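Local coordinates for putative electron transport related protein (Corynebacterium diphtheriae, PDB 4PQ1), which probably acts as a thioredoxin-like thiol-disulfide oxidoreductase of the DsbF type, exchanging electrons through a CxxC disulfide, at residues A[27-32]-A[104-108]. Sequence-based numbering, arbitrary orientation.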
ATOM      1  N   ILE A  27       4.035  -4.981 -10.046  1.00 40.56           N
ATOM      2  CA  ILE A  27       3.186  -3.816  -9.893  1.00 32.45           C
ATOM      3  C   ILE A  27       3.863  -2.627 -10.556  1.00 34.11           C
ATOM      4  O   ILE A  27       4.953  -2.215 -10.154  1.00 28.41           O
ATOM      5  CB  ILE A  27       2.893  -3.488  -8.416  1.00 31.32           C
ATOM      6  CG1 ILE A  27       2.463  -4.735  -7.642  1.00 36.53           C
ATOM      7  CG2 ILE A  27       1.812  -2.427  -8.318  1.00 32.30           C
ATOM      8  CD1 ILE A  27       1.099  -5.230  -8.009  1.00 40.63           C
ATOM      9  N   ARG A  28       3.204  -2.100 -11.584  1.00 40.96           N
ATOM     10  CA  ARG A  28       3.637  -0.913 -12.311  1.00 34.08           C
ATOM     11  C   ARG A  28       2.372  -0.201 -12.774  1.00 42.31           C
ATOM     12  O   ARG A  28       1.329  -0.848 -12.905  1.00 36.88           O
ATOM     13  CB  ARG A  28       4.536  -1.290 -13.494  1.00 46.53           C
ATOM     14  CG  ARG A  28       5.498  -0.191 -13.934  1.00 54.22           C
ATOM     15  CD  ARG A  28       6.797  -0.774 -14.527  1.00 66.41           C
ATOM     16  NE  ARG A  28       7.796   0.272 -14.786  1.00 79.81           N
ATOM     17  CZ  ARG A  28       8.998   0.067 -15.327  1.00 85.53           C
ATOM     18  NH1 ARG A  28       9.388  -1.162 -15.663  1.00 81.13           N
ATOM     19  NH2 ARG A  28       9.821   1.096 -15.512  1.00 77.75           N
ATOM     20  N   GLY A  29       2.444   1.113 -13.000  1.00 36.05           N
ATOM     21  CA  GLY A  29       1.286   1.852 -13.492  1.00 34.15           C
ATOM     22  C   GLY A  29       1.437   3.359 -13.656  1.00 29.83           C
ATOM     23  O   GLY A  29       2.477   3.944 -13.339  1.00 31.12           O
ATOM     24  N   GLU A  30       0.386   3.992 -14.169  1.00 36.84           N
ATOM     25  CA  GLU A  30       0.350   5.447 -14.277  1.00 28.20           C
ATOM     26  C   GLU A  30       0.437   6.045 -12.873  1.00 29.31           C
ATOM     27  O   GLU A  30      -0.279   5.625 -11.963  1.00 30.73           O
ATOM     28  CB  GLU A  30      -0.927   5.920 -14.999  1.00 22.61           C
ATOM     29  CG  GLU A  30      -1.043   7.440 -15.112  1.00 36.62           C
ATOM     30  CD  GLU A  30      -2.431   7.930 -15.545  1.00 38.87           C
ATOM     31  OE1 GLU A  30      -3.150   7.176 -16.234  1.00 36.62           O
ATOM     32  OE2 GLU A  30      -2.799   9.082 -15.199  1.00 31.89           O
ATOM     33  N   GLY A  31       1.314   7.021 -12.686  1.00 27.18           N
ATOM     34  CA  GLY A  31       1.420   7.657 -11.390  1.00 29.28           C
ATOM     35  C   GLY A  31       0.346   8.707 -11.194  1.00 30.66           C
ATOM     36  O   GLY A  31      -0.304   9.129 -12.146  1.00 26.15           O
ATOM     37  N   LEU A  32       0.154   9.125  -9.952  1.00 33.94           N
ATOM     38  CA  LEU A  32      -0.832  10.153  -9.639  1.00 31.04           C
ATOM     39  C   LEU A  32      -0.196  11.524  -9.757  1.00 30.86           C
ATOM     40  O   LEU A  32      -0.848  12.496 -10.132  1.00 31.14           O
ATOM     41  CB  LEU A  32      -1.396   9.942  -8.235  1.00 29.01           C
ATOM     42  CG  LEU A  32      -2.413  10.952  -7.709  1.00 27.04           C
ATOM     43  CD1 LEU A  32      -3.705  10.879  -8.511  1.00 23.98           C
ATOM     44  CD2 LEU A  32      -2.650  10.668  -6.224  1.00 23.36           C
ATOM     45  N   PRO A 104       4.845   8.363  -3.679  1.00 31.87           N
ATOM     46  CA  PRO A 104       4.139   8.211  -4.955  1.00 32.87           C
ATOM     47  C   PRO A 104       2.893   7.350  -4.826  1.00 30.40           C
ATOM     48  O   PRO A 104       2.797   6.543  -3.892  1.00 25.38           O
ATOM     49  CB  PRO A 104       5.174   7.524  -5.838  1.00 38.84           C
ATOM     50  CG  PRO A 104       5.938   6.668  -4.888  1.00 23.03           C
ATOM     51  CD  PRO A 104       5.972   7.411  -3.571  1.00 28.62           C
ATOM     52  N   SER A 105       1.946   7.541  -5.742  1.00 27.74           N
ATOM     53  CA  SER A 105       0.761   6.698  -5.816  1.00 26.36           C
ATOM     54  C   SER A 105       0.580   6.202  -7.236  1.00 26.86           C
ATOM     55  O   SER A 105       0.817   6.936  -8.193  1.00 31.49           O
ATOM     56  CB  SER A 105      -0.505   7.450  -5.372  1.00 25.18           C
ATOM     57  OG  SER A 105      -0.642   7.480  -3.960  1.00 31.14           O
ATOM     58  N   ILE A 106       0.177   4.947  -7.370  1.00 23.51           N
ATOM     59  CA  ILE A 106      -0.295   4.460  -8.651  1.00 23.47           C
ATOM     60  C   ILE A 106      -1.740   4.893  -8.845  1.00 29.42           C
ATOM     61  O   ILE A 106      -2.585   4.666  -7.974  1.00 27.75           O
ATOM     62  CB  ILE A 106      -0.185   2.937  -8.747  1.00 28.28           C
ATOM     63  CG1 ILE A 106       1.285   2.524  -8.668  1.00 26.13           C
ATOM     64  CG2 ILE A 106      -0.846   2.440 -10.018  1.00 28.64           C
ATOM     65  CD1 ILE A 106       1.485   1.057  -8.823  1.00 24.76           C
ATOM     66  N   TYR A 107      -2.032   5.531  -9.973  1.00 27.88           N
ATOM     67  CA  TYR A 107      -3.411   5.916 -10.256  1.00 22.35           C
ATOM     68  C   TYR A 107      -4.178   4.760 -10.885  1.00 22.47           C
ATOM     69  O   TYR A 107      -3.989   4.428 -12.056  1.00 26.49           O
ATOM     70  CB  TYR A 107      -3.453   7.154 -11.158  1.00 24.44           C
ATOM     71  CG  TYR A 107      -4.851   7.655 -11.417  1.00 23.86           C
ATOM     72  CD1 TYR A 107      -5.611   8.197 -10.392  1.00 28.79           C
ATOM     73  CD2 TYR A 107      -5.414   7.583 -12.690  1.00 22.94           C
ATOM     74  CE1 TYR A 107      -6.897   8.657 -10.625  1.00 28.01           C
ATOM     75  CE2 TYR A 107      -6.685   8.031 -12.926  1.00 24.25           C
ATOM     76  CZ  TYR A 107      -7.424   8.568 -11.892  1.00 26.93           C
ATOM     77  OH  TYR A 107      -8.699   9.019 -12.126  1.00 29.14           O
ATOM     78  N   ASP A 108      -5.070   4.157 -10.108  1.00 19.44           N
ATOM     79  CA  ASP A 108      -5.700   2.911 -10.530  1.00 24.68           C
ATOM     80  C   ASP A 108      -7.179   2.932 -10.147  1.00 22.68           C
ATOM     81  O   ASP A 108      -7.589   2.246  -9.212  1.00 27.15           O
ATOM     82  CB  ASP A 108      -4.930   1.713  -9.894  1.00 21.89           C
ATOM     83  CG  ASP A 108      -5.549   0.347 -10.191  1.00 26.20           C
ATOM     84  OD1 ASP A 108      -6.390   0.210 -11.109  1.00 22.38           O
ATOM     85  OD2 ASP A 108      -5.171  -0.617  -9.484  1.00 27.85           O
TER
HETATM   86  O   HOH W   1       2.766   9.538  -7.886  1.00 34.58           O
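G31 and I106 form a single antiparallel bridge, a non-hydrogen-bonded pair flanked by two bonds, which fastens the hairpin of strands 28-30 and 36-38 to strand 105-107, an outermost strand of the thioredoxin-fold sheet. It illustrates how the outer polar atoms of an edge strand can be met by one bridge and a water. On the side away from strand 77-83, Y107 N and S105 O are both used: Y107 N donates to E30 O at 2.7 Å, nearly straight at 160°, while S105 O accepts from L32 N at 2.9 Å, a more bent bond whose donor stands tilted from the carbonyl plane. I106, between them, turns its own backbone the other way, to G81 and N83 of strand 77-83. Beyond the bridge S105 N gives its hydrogen to a water 3.0 Å away, which also takes a weak bond from L32 N.

Side chains close the two flanks. With CG anti to the backbone N (chi1 -176°), the Y107 ring runs alongside the extended E30 chain, carboxylate and ring planes 48° apart. The E30 carboxylate is salt-bridged through OE2 to K89, whose NZ also bonds G31 O, and Y107 OH reaches D86 O. L32 lays CD1 against Y107 CD1 at 3.8 Å and CB and CD2 against S105 CB; the hydroxyl of S105 is hydrogen-bonded to W52 NE1. On the opposite flank I106 passes its CG2 near G29 CA, and the I106 side chain crosses that of I27 at about a right angle, I106 CD1 meeting I27 CG2 at 3.5 Å.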